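Local coordinates for probable mRNA-capping enzyme (Acanthamoeba polyphaga mimivirus, PDB 3BGY), which removes the terminal phosphate from the 5'-triphosphate end of mRNA through this N-terminal metal-dependent tunnel triphosphatase domain of a multifunctional capping enzyme, at residues E25-Y30 with I219-L224. Residues are numbered along the deposited sequence; the frame is centred on the assembly and turned at random.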
# COMPACT_ATOMS: atom_id res chain seq x y z
N GLU A 25 -8.95 -1.60 -20.03
CA GLU A 25 -7.72 -1.01 -20.54
C GLU A 25 -6.66 -0.93 -19.44
O GLU A 25 -5.50 -1.25 -19.69
CB GLU A 25 -7.97 0.39 -21.14
CG GLU A 25 -8.98 0.37 -22.28
CD GLU A 25 -9.10 1.69 -23.01
OE1 GLU A 25 -9.43 2.71 -22.37
OE2 GLU A 25 -8.86 1.69 -24.24
N MET A 26 -7.09 -0.58 -18.22
CA MET A 26 -6.18 -0.48 -17.07
C MET A 26 -5.61 -1.85 -16.75
O MET A 26 -4.44 -1.97 -16.40
CB MET A 26 -6.87 0.08 -15.83
CG MET A 26 -7.20 1.53 -15.92
SD MET A 26 -8.24 2.02 -14.52
CE MET A 26 -7.04 1.96 -13.19
N LEU A 27 -6.44 -2.88 -16.87
CA LEU A 27 -5.99 -4.26 -16.60
C LEU A 27 -4.97 -4.73 -17.62
O LEU A 27 -4.03 -5.46 -17.28
CB LEU A 27 -7.18 -5.23 -16.56
CG LEU A 27 -8.03 -5.19 -15.30
CD1 LEU A 27 -9.40 -5.76 -15.54
CD2 LEU A 27 -7.30 -5.92 -14.18
N ARG A 28 -5.16 -4.32 -18.88
CA ARG A 28 -4.23 -4.67 -19.94
C ARG A 28 -2.90 -3.94 -19.73
O ARG A 28 -1.85 -4.56 -19.86
CB ARG A 28 -4.80 -4.30 -21.31
CG ARG A 28 -3.90 -4.77 -22.48
CD ARG A 28 -4.52 -4.46 -23.84
NE ARG A 28 -4.58 -3.02 -24.11
CZ ARG A 28 -4.93 -2.48 -25.27
NH1 ARG A 28 -5.26 -3.24 -26.31
NH2 ARG A 28 -4.92 -1.16 -25.41
N ASP A 29 -2.97 -2.65 -19.36
CA ASP A 29 -1.75 -1.87 -19.10
C ASP A 29 -0.96 -2.44 -17.94
O ASP A 29 0.27 -2.52 -18.00
CB ASP A 29 -2.09 -0.41 -18.84
CG ASP A 29 -2.53 0.32 -20.09
OD1 ASP A 29 -2.39 -0.20 -21.21
OD2 ASP A 29 -3.05 1.44 -19.94
N TYR A 30 -1.70 -2.90 -16.92
CA TYR A 30 -1.10 -3.55 -15.74
C TYR A 30 -0.35 -4.83 -16.15
O TYR A 30 0.79 -5.04 -15.74
CB TYR A 30 -2.20 -3.87 -14.70
CG TYR A 30 -1.85 -4.90 -13.63
CD1 TYR A 30 -0.82 -4.65 -12.68
CD2 TYR A 30 -2.50 -6.15 -13.58
CE1 TYR A 30 -0.47 -5.59 -11.73
CE2 TYR A 30 -2.14 -7.12 -12.63
CZ TYR A 30 -1.12 -6.83 -11.71
OH TYR A 30 -0.71 -7.78 -10.81
N ILE A 219 -6.43 -10.47 -14.28
CA ILE A 219 -7.62 -11.33 -14.26
C ILE A 219 -8.64 -10.64 -15.16
O ILE A 219 -8.50 -9.47 -15.47
CB ILE A 219 -8.25 -11.55 -12.85
CG1 ILE A 219 -8.65 -10.23 -12.17
CG2 ILE A 219 -7.27 -12.31 -11.96
CD1 ILE A 219 -9.34 -10.40 -10.84
N ASP A 220 -9.66 -11.40 -15.56
CA ASP A 220 -10.73 -10.86 -16.39
C ASP A 220 -11.52 -9.90 -15.50
O ASP A 220 -11.72 -10.16 -14.33
CB ASP A 220 -11.65 -12.00 -16.82
CG ASP A 220 -12.69 -11.58 -17.87
OD1 ASP A 220 -13.79 -11.14 -17.50
OD2 ASP A 220 -12.38 -11.68 -19.06
N ILE A 221 -12.05 -8.82 -16.08
CA ILE A 221 -12.83 -7.87 -15.29
C ILE A 221 -14.08 -8.48 -14.63
O ILE A 221 -14.53 -8.02 -13.58
CB ILE A 221 -13.20 -6.66 -16.12
CG1 ILE A 221 -13.73 -5.53 -15.22
CG2 ILE A 221 -14.18 -7.05 -17.20
CD1 ILE A 221 -14.03 -4.26 -15.94
N ASN A 222 -14.64 -9.51 -15.28
CA ASN A 222 -15.82 -10.16 -14.73
C ASN A 222 -15.47 -10.93 -13.46
O ASN A 222 -16.26 -10.98 -12.53
CB ASN A 222 -16.50 -11.02 -15.79
CG ASN A 222 -17.07 -10.16 -16.90
OD1 ASN A 222 -18.08 -9.48 -16.70
ND2 ASN A 222 -16.37 -10.09 -18.02
N THR A 223 -14.26 -11.50 -13.44
CA THR A 223 -13.75 -12.17 -12.22
C THR A 223 -13.51 -11.11 -11.12
O THR A 223 -13.86 -11.32 -9.93
CB THR A 223 -12.45 -12.91 -12.56
OG1 THR A 223 -12.71 -13.79 -13.65
CG2 THR A 223 -11.93 -13.73 -11.40
N LEU A 224 -12.97 -9.95 -11.51
CA LEU A 224 -12.72 -8.85 -10.56
C LEU A 224 -14.03 -8.37 -9.96
O LEU A 224 -14.13 -8.22 -8.74
CB LEU A 224 -12.01 -7.69 -11.24
CG LEU A 224 -11.78 -6.40 -10.44
CD1 LEU A 224 -10.77 -6.65 -9.32
CD2 LEU A 224 -11.31 -5.29 -11.33
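The side chain of Leu27 packs on Ile221 and against the backbone carbonyl of Ile219, where the N-terminal helix 17-32 meets the start of the C-terminal helix 221-235 on the outside of the beta barrel. On the 25-30 side Leu27 carries nearly all of it. Leu27 CD1 lies 3.9 Å from Ile221 CB, and the two side chains cross at about a right angle. Leu27 CD1 is also 3.8 Å from Ile219 O, and Leu27 CD2 is 4.0 Å from Ile219 O. Both methyls thus lie near the Ile219 carbonyl, while CD1 alone also meets the CB of Ile221. The CB of Leu27 already faces 219-224, and with CG anti to the carbonyl carbon (chi1 -76°) the methyls extend on in that direction. No hydrogen bond links the two segments; what joins them is van der Waals contact by Leu27.

The helix start that receives the leucine is capped by Asp220. Asp220 OD1 accepts from Asn222 N at 2.9 Å, approached on the anti side, 25° out of the carboxylate plane. Asn222 ND2 gives Asp220 OD1 a second bond of 2.8 Å, nearly along the C-O axis. Two bonds therefore grip one oxygen and tie the Asn222 side chain to the cap. Asn222 ND2 also bonds to Tyr20 OH, a polar link to helix 17-32 beside the apolar one.

Ile221 continues the packing onto Tyr20, Ile23 and Val24 of helix 17-32. Beneath, Leu27 and Leu224 both touch Phe38 of strand 36-42, while Leu215 and Leu213 of strand 208-215 meet Leu27 and Leu224 respectively, so both helices pack on these two barrel strands.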